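Long-range contacts in bilirubin-inducible fluorescent protein UnaG (Anguilla japonica, PDB 4I3C), which binds unconjugated bilirubin with high affinity inside its beta-barrel and, once loaded and excited, emits green fluorescence: residues T37-Y42 / R132-A137; M51-E56 / T65-K70. The protein carries 1 engineered substitution. All coordinates share one frame; numbering follows the deposited sequence.

Contact 1 (T37-Y42 / R132-A137); sequences TTPTLY and RSYRRA. With BLR (3-[5-[(Z)-(4-ethenyl-3-methyl-5-oxidanylidene-pyrrol-2-ylidene)methyl]-2-[[5-[(Z)-(3-ethenyl-4-methyl-5-oxidanylidene-pyrrol-2-ylidene)methyl]-3-(3-hydroxy-3-oxopropyl)-4-methyl-1H-pyrrol-2-yl]methyl]-4-methyl-1H-pyrrol-3-yl]propanoic acid), chain C.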
loop_
_atom_site.group_PDB
_atom_site.type_symbol
_atom_site.label_atom_id
_atom_site.label_comp_id
_atom_site.label_asym_id
_atom_site.label_seq_id
_atom_site.Cartn_x
_atom_site.Cartn_y
_atom_site.Cartn_z
ATOM N N THR A 37 2.411 -7.698 -10.672
ATOM C CA THR A 37 3.568 -7.725 -9.785
ATOM C C THR A 37 3.321 -8.598 -8.560
ATOM O O THR A 37 2.189 -8.740 -8.111
ATOM C CB THR A 37 3.925 -6.308 -9.307
ATOM O OG1 THR A 37 2.954 -5.864 -8.351
ATOM C CG2 THR A 37 3.963 -5.350 -10.471
ATOM N N THR A 38 4.387 -9.186 -8.025
ATOM C CA THR A 38 4.305 -9.892 -6.753
ATOM C C THR A 38 5.291 -9.233 -5.800
ATOM O O THR A 38 6.439 -9.661 -5.687
ATOM C CB THR A 38 4.636 -11.384 -6.897
ATOM O OG1 THR A 38 5.999 -11.618 -6.528
ATOM C CG2 THR A 38 4.396 -11.840 -8.319
ATOM N N PRO A 39 4.841 -8.168 -5.126
ATOM C CA PRO A 39 5.708 -7.363 -4.266
ATOM C C PRO A 39 6.009 -8.020 -2.936
ATOM O O PRO A 39 5.174 -8.711 -2.359
ATOM C CB PRO A 39 4.888 -6.096 -4.039
ATOM C CG PRO A 39 3.473 -6.550 -4.132
ATOM C CD PRO A 39 3.452 -7.679 -5.127
ATOM N N THR A 40 7.214 -7.764 -2.452
ATOM C CA THR A 40 7.701 -8.351 -1.224
ATOM C C THR A 40 8.013 -7.218 -0.263
ATOM O O THR A 40 9.010 -6.508 -0.427
ATOM C CB THR A 40 8.967 -9.163 -1.488
ATOM O OG1 THR A 40 8.676 -10.217 -2.411
ATOM C CG2 THR A 40 9.513 -9.748 -0.197
ATOM N N LEU A 41 7.154 -7.048 0.736
ATOM C CA LEU A 41 7.292 -5.946 1.674
ATOM C C LEU A 41 8.350 -6.271 2.720
ATOM O O LEU A 41 8.723 -7.425 2.913
ATOM C CB LEU A 41 5.972 -5.680 2.398
ATOM C CG LEU A 41 4.652 -5.858 1.646
ATOM C CD1 LEU A 41 3.522 -5.957 2.657
ATOM C CD2 LEU A 41 4.415 -4.711 0.682
ATOM N N TYR A 42 8.811 -5.235 3.403
ATOM C CA TYR A 42 9.696 -5.381 4.545
ATOM C C TYR A 42 9.300 -4.273 5.489
ATOM O O TYR A 42 9.752 -3.134 5.347
ATOM C CB TYR A 42 11.160 -5.229 4.142
ATOM C CG TYR A 42 11.615 -6.175 3.054
ATOM C CD1 TYR A 42 12.231 -7.376 3.367
ATOM C CD2 TYR A 42 11.431 -5.864 1.719
ATOM C CE1 TYR A 42 12.653 -8.239 2.378
ATOM C CE2 TYR A 42 11.850 -6.721 0.724
ATOM C CZ TYR A 42 12.460 -7.907 1.057
ATOM O OH TYR A 42 12.878 -8.768 0.068
ATOM N N ARG A 132 -6.019 -6.845 -1.862
ATOM C CA ARG A 132 -4.900 -7.767 -1.930
ATOM C C ARG A 132 -4.602 -8.376 -0.565
ATOM O O ARG A 132 -4.982 -7.836 0.477
ATOM C CB ARG A 132 -3.648 -7.095 -2.489
ATOM C CG ARG A 132 -3.775 -5.606 -2.752
ATOM C CD ARG A 132 -2.442 -5.059 -3.219
ATOM N NE ARG A 132 -1.943 -5.786 -4.386
ATOM C CZ ARG A 132 -0.840 -5.464 -5.053
ATOM N NH1 ARG A 132 -0.117 -4.424 -4.679
ATOM N NH2 ARG A 132 -0.460 -6.178 -6.100
ATOM N N SER A 133 -3.879 -9.487 -0.598
ATOM C CA SER A 133 -3.675 -10.324 0.566
ATOM C C SER A 133 -2.243 -10.820 0.540
ATOM O O SER A 133 -1.811 -11.414 -0.451
ATOM C CB SER A 133 -4.630 -11.515 0.511
ATOM O OG SER A 133 -4.332 -12.351 -0.596
ATOM N N TYR A 134 -1.510 -10.572 1.624
ATOM C CA TYR A 134 -0.114 -10.983 1.703
ATOM C C TYR A 134 0.071 -11.987 2.820
ATOM O O TYR A 134 -0.662 -11.984 3.806
ATOM C CB TYR A 134 0.797 -9.791 1.995
ATOM C CG TYR A 134 0.867 -8.744 0.908
ATOM C CD1 TYR A 134 2.076 -8.419 0.312
ATOM C CD2 TYR A 134 -0.269 -8.073 0.487
ATOM C CE1 TYR A 134 2.146 -7.456 -0.672
ATOM C CE2 TYR A 134 -0.205 -7.113 -0.498
ATOM C CZ TYR A 134 1.004 -6.806 -1.073
ATOM O OH TYR A 134 1.072 -5.846 -2.060
ATOM N N ARG A 135 1.064 -12.849 2.660
ATOM C CA ARG A 135 1.461 -13.744 3.723
ATOM C C ARG A 135 2.927 -13.469 4.030
ATOM O O ARG A 135 3.680 -13.044 3.153
ATOM C CB ARG A 135 1.284 -15.196 3.284
ATOM C CG ARG A 135 2.585 -15.874 2.909
ATOM C CD ARG A 135 2.484 -17.378 3.007
ATOM N NE ARG A 135 2.117 -17.987 1.732
ATOM C CZ ARG A 135 2.945 -18.679 0.952
ATOM N NH1 ARG A 135 4.209 -18.879 1.302
ATOM N NH2 ARG A 135 2.500 -19.186 -0.187
ATOM N N ARG A 136 3.329 -13.705 5.273
ATOM C CA ARG A 136 4.734 -13.615 5.644
ATOM C C ARG A 136 5.552 -14.621 4.865
ATOM O O ARG A 136 5.064 -15.696 4.542
ATOM C CB ARG A 136 4.905 -13.897 7.129
ATOM C CG ARG A 136 4.664 -12.702 8.006
ATOM C CD ARG A 136 4.659 -13.091 9.463
ATOM N NE ARG A 136 4.015 -12.067 10.276
ATOM C CZ ARG A 136 4.616 -10.971 10.721
ATOM N NH1 ARG A 136 5.887 -10.738 10.442
ATOM N NH2 ARG A 136 3.946 -10.096 11.450
ATOM N N ALA A 137 6.805 -14.288 4.580
ATOM C CA ALA A 137 7.701 -15.221 3.909
ATOM C C ALA A 137 7.773 -16.563 4.657
ATOM O O ALA A 137 8.858 -17.062 4.953
ATOM C CB ALA A 137 9.090 -14.597 3.769
HETATM C CHA BLR C . 3.131 -1.340 -3.292
HETATM N NA BLR C . 2.911 -0.464 -0.943
HETATM C C1A BLR C . 3.380 -0.351 -2.209
HETATM C C2A BLR C . 4.090 0.835 -2.309
HETATM C C3A BLR C . 4.047 1.431 -1.066
HETATM C C4A BLR C . 3.316 0.612 -0.226
HETATM C CMA BLR C . 4.678 2.722 -0.662
HETATM C CAA BLR C . 4.778 1.346 -3.538
HETATM C CBA BLR C . 3.792 1.443 -4.654
HETATM C CGA BLR C . 4.183 2.421 -5.708
HETATM O O1A BLR C . 5.187 2.208 -6.442
HETATM O O2A BLR C . 3.491 3.459 -5.875
HETATM C CHB BLR C . 3.025 0.888 1.215
HETATM N NB BLR C . 2.340 -1.477 1.801
HETATM C C1B BLR C . 2.728 -0.106 2.111
HETATM C C2B BLR C . 2.728 0.023 3.462
HETATM C C3B BLR C . 2.427 -1.002 4.073
HETATM C C4B BLR C . 2.104 -2.199 3.197
HETATM C CMB BLR C . 3.079 1.292 4.155
HETATM O OB BLR C . 1.770 -3.343 3.469
HETATM C CAB BLR C . 2.378 -1.078 5.557
HETATM C CBB BLR C . 1.249 -0.699 6.215
HETATM N NC BLR C . 3.257 -1.623 -8.319
HETATM C C1C BLR C . 4.201 -1.589 -9.603
HETATM C C2C BLR C . 3.445 -0.511 -10.359
HETATM C C3C BLR C . 2.457 -0.072 -9.777
HETATM C C4C BLR C . 2.218 -0.636 -8.570
HETATM C CMC BLR C . 3.875 -0.024 -11.685
HETATM O OC BLR C . 5.211 -2.213 -9.881
HETATM C CAC BLR C . 1.586 0.985 -10.352
HETATM C CBC BLR C . 0.832 0.690 -11.442
HETATM C CHD BLR C . 1.185 -0.332 -7.734
HETATM N ND BLR C . 2.474 -0.970 -5.673
HETATM C C1D BLR C . 1.371 -0.488 -6.267
HETATM C C2D BLR C . 0.361 -0.143 -5.206
HETATM C C3D BLR C . 0.903 -0.430 -4.024
HETATM C C4D BLR C . 2.241 -0.958 -4.249
HETATM C CMD BLR C . -0.997 0.407 -5.435
HETATM C CAD BLR C . 0.250 -0.250 -2.693
HETATM C CBD BLR C . -0.853 -1.237 -2.512
HETATM C CGD BLR C . -0.337 -2.451 -1.813
HETATM O O1D BLR C . 0.280 -3.338 -2.463
HETATM O O2D BLR C . -0.510 -2.599 -0.575
#

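Contact 2 (M51-E56 / T65-K70); sequences MTVKIE and TQVKFK. With BLR (3-[5-[(Z)-(4-ethenyl-3-methyl-5-oxidanylidene-pyrrol-2-ylidene)methyl]-2-[[5-[(Z)-(3-ethenyl-4-methyl-5-oxidanylidene-pyrrol-2-ylidene)methyl]-3-(3-hydroxy-3-oxopropyl)-4-methyl-1H-pyrrol-2-yl]methyl]-4-methyl-1H-pyrrol-3-yl]propanoic acid), chain C.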
loop_
_atom_site.group_PDB
_atom_site.type_symbol
_atom_site.label_atom_id
_atom_site.label_comp_id
_atom_site.label_asym_id
_atom_site.label_seq_id
_atom_site.Cartn_x
_atom_site.Cartn_y
_atom_site.Cartn_z
ATOM N N MET A 51 6.690 4.560 11.274
ATOM C CA MET A 51 6.733 3.261 10.607
ATOM C C MET A 51 7.548 3.291 9.318
ATOM O O MET A 51 7.238 4.040 8.389
ATOM C CB MET A 51 5.317 2.795 10.289
ATOM C CG MET A 51 4.696 1.897 11.333
ATOM S SD MET A 51 3.309 0.933 10.710
ATOM C CE MET A 51 4.157 -0.540 10.159
ATOM N N THR A 52 8.580 2.454 9.267
ATOM C CA THR A 52 9.451 2.364 8.106
ATOM C C THR A 52 9.181 1.085 7.316
ATOM O O THR A 52 9.344 -0.021 7.827
ATOM C CB THR A 52 10.914 2.358 8.545
ATOM O OG1 THR A 52 11.332 3.699 8.825
ATOM C CG2 THR A 52 11.796 1.762 7.459
ATOM N N VAL A 53 8.797 1.244 6.056
ATOM C CA VAL A 53 8.361 0.117 5.246
ATOM C C VAL A 53 9.177 0.050 3.962
ATOM O O VAL A 53 9.704 1.064 3.511
ATOM C CB VAL A 53 6.885 0.293 4.884
ATOM C CG1 VAL A 53 6.417 -0.816 3.951
ATOM C CG2 VAL A 53 6.043 0.391 6.162
ATOM N N LYS A 54 9.308 -1.139 3.383
ATOM C CA LYS A 54 9.972 -1.259 2.090
ATOM C C LYS A 54 9.236 -2.192 1.139
ATOM O O LYS A 54 8.469 -3.049 1.574
ATOM C CB LYS A 54 11.390 -1.773 2.270
ATOM C CG LYS A 54 12.158 -1.857 0.977
ATOM C CD LYS A 54 13.623 -2.098 1.231
ATOM C CE LYS A 54 13.934 -3.580 1.303
ATOM N NZ LYS A 54 15.154 -3.902 0.523
ATOM N N ILE A 55 9.489 -2.027 -0.158
ATOM C CA ILE A 55 8.827 -2.825 -1.181
ATOM C C ILE A 55 9.757 -3.212 -2.335
ATOM O O ILE A 55 10.150 -2.364 -3.138
ATOM C CB ILE A 55 7.627 -2.057 -1.790
ATOM C CG1 ILE A 55 6.770 -1.426 -0.691
ATOM C CG2 ILE A 55 6.781 -2.976 -2.660
ATOM C CD1 ILE A 55 6.700 0.076 -0.787
ATOM N N GLU A 56 10.111 -4.494 -2.402
ATOM C CA GLU A 56 10.699 -5.077 -3.606
ATOM C C GLU A 56 9.602 -5.682 -4.489
ATOM O O GLU A 56 9.254 -6.849 -4.325
ATOM C CB GLU A 56 11.684 -6.186 -3.244
ATOM C CG GLU A 56 13.024 -5.723 -2.715
ATOM C CD GLU A 56 14.127 -6.734 -2.988
ATOM O OE1 GLU A 56 13.881 -7.698 -3.744
ATOM O OE2 GLU A 56 15.241 -6.562 -2.452
ATOM N N THR A 65 10.944 0.550 -3.935
ATOM C CA THR A 65 10.958 1.844 -3.257
ATOM C C THR A 65 10.861 1.706 -1.735
ATOM O O THR A 65 11.209 0.667 -1.179
ATOM C CB THR A 65 9.819 2.736 -3.781
ATOM O OG1 THR A 65 9.732 3.931 -2.997
ATOM C CG2 THR A 65 8.484 1.986 -3.752
ATOM N N GLN A 66 10.397 2.757 -1.064
ATOM C CA GLN A 66 10.363 2.770 0.392
ATOM C C GLN A 66 9.475 3.869 0.958
ATOM O O GLN A 66 9.384 4.971 0.416
ATOM C CB GLN A 66 11.771 2.943 0.961
ATOM C CG GLN A 66 11.780 3.302 2.444
ATOM C CD GLN A 66 13.107 3.846 2.912
ATOM O OE1 GLN A 66 13.270 5.056 3.072
ATOM N NE2 GLN A 66 14.067 2.960 3.137
ATOM N N VAL A 67 8.854 3.545 2.085
ATOM C CA VAL A 67 8.058 4.480 2.859
ATOM C C VAL A 67 8.800 4.752 4.160
ATOM O O VAL A 67 9.473 3.867 4.682
ATOM C CB VAL A 67 6.701 3.859 3.204
ATOM C CG1 VAL A 67 5.586 4.884 3.062
ATOM C CG2 VAL A 67 6.449 2.645 2.315
ATOM N N LYS A 68 8.703 5.975 4.672
ATOM C CA LYS A 68 9.264 6.288 5.980
ATOM C C LYS A 68 8.444 7.392 6.622
ATOM O O LYS A 68 8.688 8.573 6.381
ATOM C CB LYS A 68 10.726 6.720 5.851
ATOM C CG LYS A 68 11.640 6.104 6.876
ATOM C CD LYS A 68 13.087 6.393 6.552
ATOM C CE LYS A 68 14.015 5.698 7.524
ATOM N NZ LYS A 68 14.216 4.272 7.166
ATOM N N PHE A 69 7.473 7.009 7.445
ATOM C CA PHE A 69 6.477 7.970 7.891
ATOM C C PHE A 69 6.262 8.008 9.396
ATOM O O PHE A 69 6.555 7.050 10.116
ATOM C CB PHE A 69 5.138 7.685 7.210
ATOM C CG PHE A 69 4.555 6.329 7.552
ATOM C CD1 PHE A 69 3.924 6.111 8.760
ATOM C CD2 PHE A 69 4.655 5.273 6.669
ATOM C CE1 PHE A 69 3.396 4.875 9.071
ATOM C CE2 PHE A 69 4.126 4.036 6.979
ATOM C CZ PHE A 69 3.499 3.839 8.177
ATOM N N LYS A 70 5.753 9.149 9.848
ATOM C CA LYS A 70 5.315 9.343 11.219
ATOM C C LYS A 70 3.792 9.320 11.225
ATOM O O LYS A 70 3.156 9.908 10.346
ATOM C CB LYS A 70 5.832 10.683 11.744
ATOM C CG LYS A 70 5.489 10.970 13.194
ATOM C CD LYS A 70 4.248 11.836 13.322
ATOM C CE LYS A 70 3.955 12.175 14.774
ATOM N NZ LYS A 70 4.302 11.061 15.704
HETATM C CHA BLR C . 3.131 -1.340 -3.292
HETATM N NA BLR C . 2.911 -0.464 -0.943
HETATM C C1A BLR C . 3.380 -0.351 -2.209
HETATM C C2A BLR C . 4.090 0.835 -2.309
HETATM C C3A BLR C . 4.047 1.431 -1.066
HETATM C C4A BLR C . 3.316 0.612 -0.226
HETATM C CMA BLR C . 4.678 2.722 -0.662
HETATM C CAA BLR C . 4.778 1.346 -3.538
HETATM C CBA BLR C . 3.792 1.443 -4.654
HETATM C CGA BLR C . 4.183 2.421 -5.708
HETATM O O1A BLR C . 5.187 2.208 -6.442
HETATM O O2A BLR C . 3.491 3.459 -5.875
HETATM C CHB BLR C . 3.025 0.888 1.215
HETATM N NB BLR C . 2.340 -1.477 1.801
HETATM C C1B BLR C . 2.728 -0.106 2.111
HETATM C C2B BLR C . 2.728 0.023 3.462
HETATM C C3B BLR C . 2.427 -1.002 4.073
HETATM C C4B BLR C . 2.104 -2.199 3.197
HETATM C CMB BLR C . 3.079 1.292 4.155
HETATM O OB BLR C . 1.770 -3.343 3.469
HETATM C CAB BLR C . 2.378 -1.078 5.557
HETATM C CBB BLR C . 1.249 -0.699 6.215
HETATM N NC BLR C . 3.257 -1.623 -8.319
HETATM C C1C BLR C . 4.201 -1.589 -9.603
HETATM C C2C BLR C . 3.445 -0.511 -10.359
HETATM C C3C BLR C . 2.457 -0.072 -9.777
HETATM C C4C BLR C . 2.218 -0.636 -8.570
HETATM C CMC BLR C . 3.875 -0.024 -11.685
HETATM O OC BLR C . 5.211 -2.213 -9.881
HETATM C CAC BLR C . 1.586 0.985 -10.352
HETATM C CBC BLR C . 0.832 0.690 -11.442
HETATM C CHD BLR C . 1.185 -0.332 -7.734
HETATM N ND BLR C . 2.474 -0.970 -5.673
HETATM C C1D BLR C . 1.371 -0.488 -6.267
HETATM C C2D BLR C . 0.361 -0.143 -5.206
HETATM C C3D BLR C . 0.903 -0.430 -4.024
HETATM C C4D BLR C . 2.241 -0.958 -4.249
HETATM C CMD BLR C . -0.997 0.407 -5.435
HETATM C CAD BLR C . 0.250 -0.250 -2.693
HETATM C CBD BLR C . -0.853 -1.237 -2.512
HETATM C CGD BLR C . -0.337 -2.451 -1.813
HETATM O O1D BLR C . 0.280 -3.338 -2.463
HETATM O O2D BLR C . -0.510 -2.599 -0.575
#

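Contact 1 (T37-Y42 / R132-A137)
P39 and L41 both lean on the ring of Y134; L41 and Y134 line part of the bilirubin pocket, with P39 packed beside them, in the calycin beta-barrel, a fold UnaG shares with the fatty-acid binding proteins. CG of P39 lies 3.8 Å from CE1 of Y134, and the P39 and Y134 side chains cross at about a right angle. From L41, CD1 comes in obliquely to the same ring, 3.7 Å from CD1 of Y134, while CG and CD2 rest near CE1; the same methyl, CD1 of L41, reaches on to the pyrrolone oxygen OB of bilirubin at 3.2 Å. The tyrosine CG stands anti to its carbonyl carbon (chi1 -66°), which carries the ring inward from strand 128-135 and puts the hydroxyl at the ligand. There OH of Y134 donates to O1D of a bilirubin propionate at 2.7 Å. The second grip on that oxygen comes from R132, whose chain bends at chi3 (55°) and brings the guanidinium edge-on to the carboxylate; NH1 of R132 is modelled 2.5 Å from O1D, a hydrogen bond so short that its exact length is doubtful. Two such donors would be expected to favour the ionised propionate. Further out, I11 of strand 7-15 and L119 of strand 118-125 pack against Y134, while P39 also touches I55 and the engineered Q57, which occupies a bilirubin-binding position. T37 lies beside the ligand's other terminal ring, and its hydroxyl is tied to the carbonyl of G34, near the end of helix 28-35, rather than to R132. The T37 methyl turns to that ring, with CG2 of T37 3.4 Å from the lactam oxygen OC.

Contact 2 (M51-E56 / T65-K70)
V53 and V67 pair in the middle of the two strands and exchange two backbone hydrogen bonds, V53 N to V67 O and V67 N to V53 O, each 3.0 Å long. Towards M51, the amide of F69 gives an almost straight bond to M51 O, whereas the return bond from M51 N to F69 O is weak, bent to 127°. At the other end T65 N donates to I55 O at 3.1 Å, and I55 N returns a weak, long bond to T65 O. These are the rungs of an antiparallel beta hairpin in the barrel wall, its side chains alternating between the bilirubin cavity and the outer surface. On the outer side, K68 runs alongside T52 and bends at chi4 (81°), which turns NZ back for a weak bond to OG1 of T52 at 3.4 Å. K54 has a cation-pi partner in Y42 and a long salt bridge to E56. Inward, CG2 of V67 meets the bilirubin methyl CMA at 3.5 Å, and CG2 of V53 meets CMB at 3.7 Å. The F69 ring takes M51 O over one face, 3.3 Å above its plane and offset toward the rim. The M51 and F69 side chains are modelled too close together, so the oblique Met-aromatic contact between the M51 sulfur and this ring is doubtful in detail.

From the N terminus, the chain first runs strand 7-15 and the two helices, then enters 37-42, the first half of contact 1. Strand 40-45 turns straight into strand 50-56, and contact 2 closes a short hairpin when 65-70 folds back on 51-56. The remaining strands follow before 132-137 returns to 37-42, so contact 2 falls wholly within the longer loop of contact 1. The neighbouring strands 40-45 and 50-56 join the two directly: Y42 O lies 2.8 Å from K54 N, and T40 N 2.9 Å from E56 O, both probable hydrogen bonds. Contact 1 reaches past strand 7-15, which lies between strands 40-45 and 128-135, to the last strand; both contacts touch the same bilirubin.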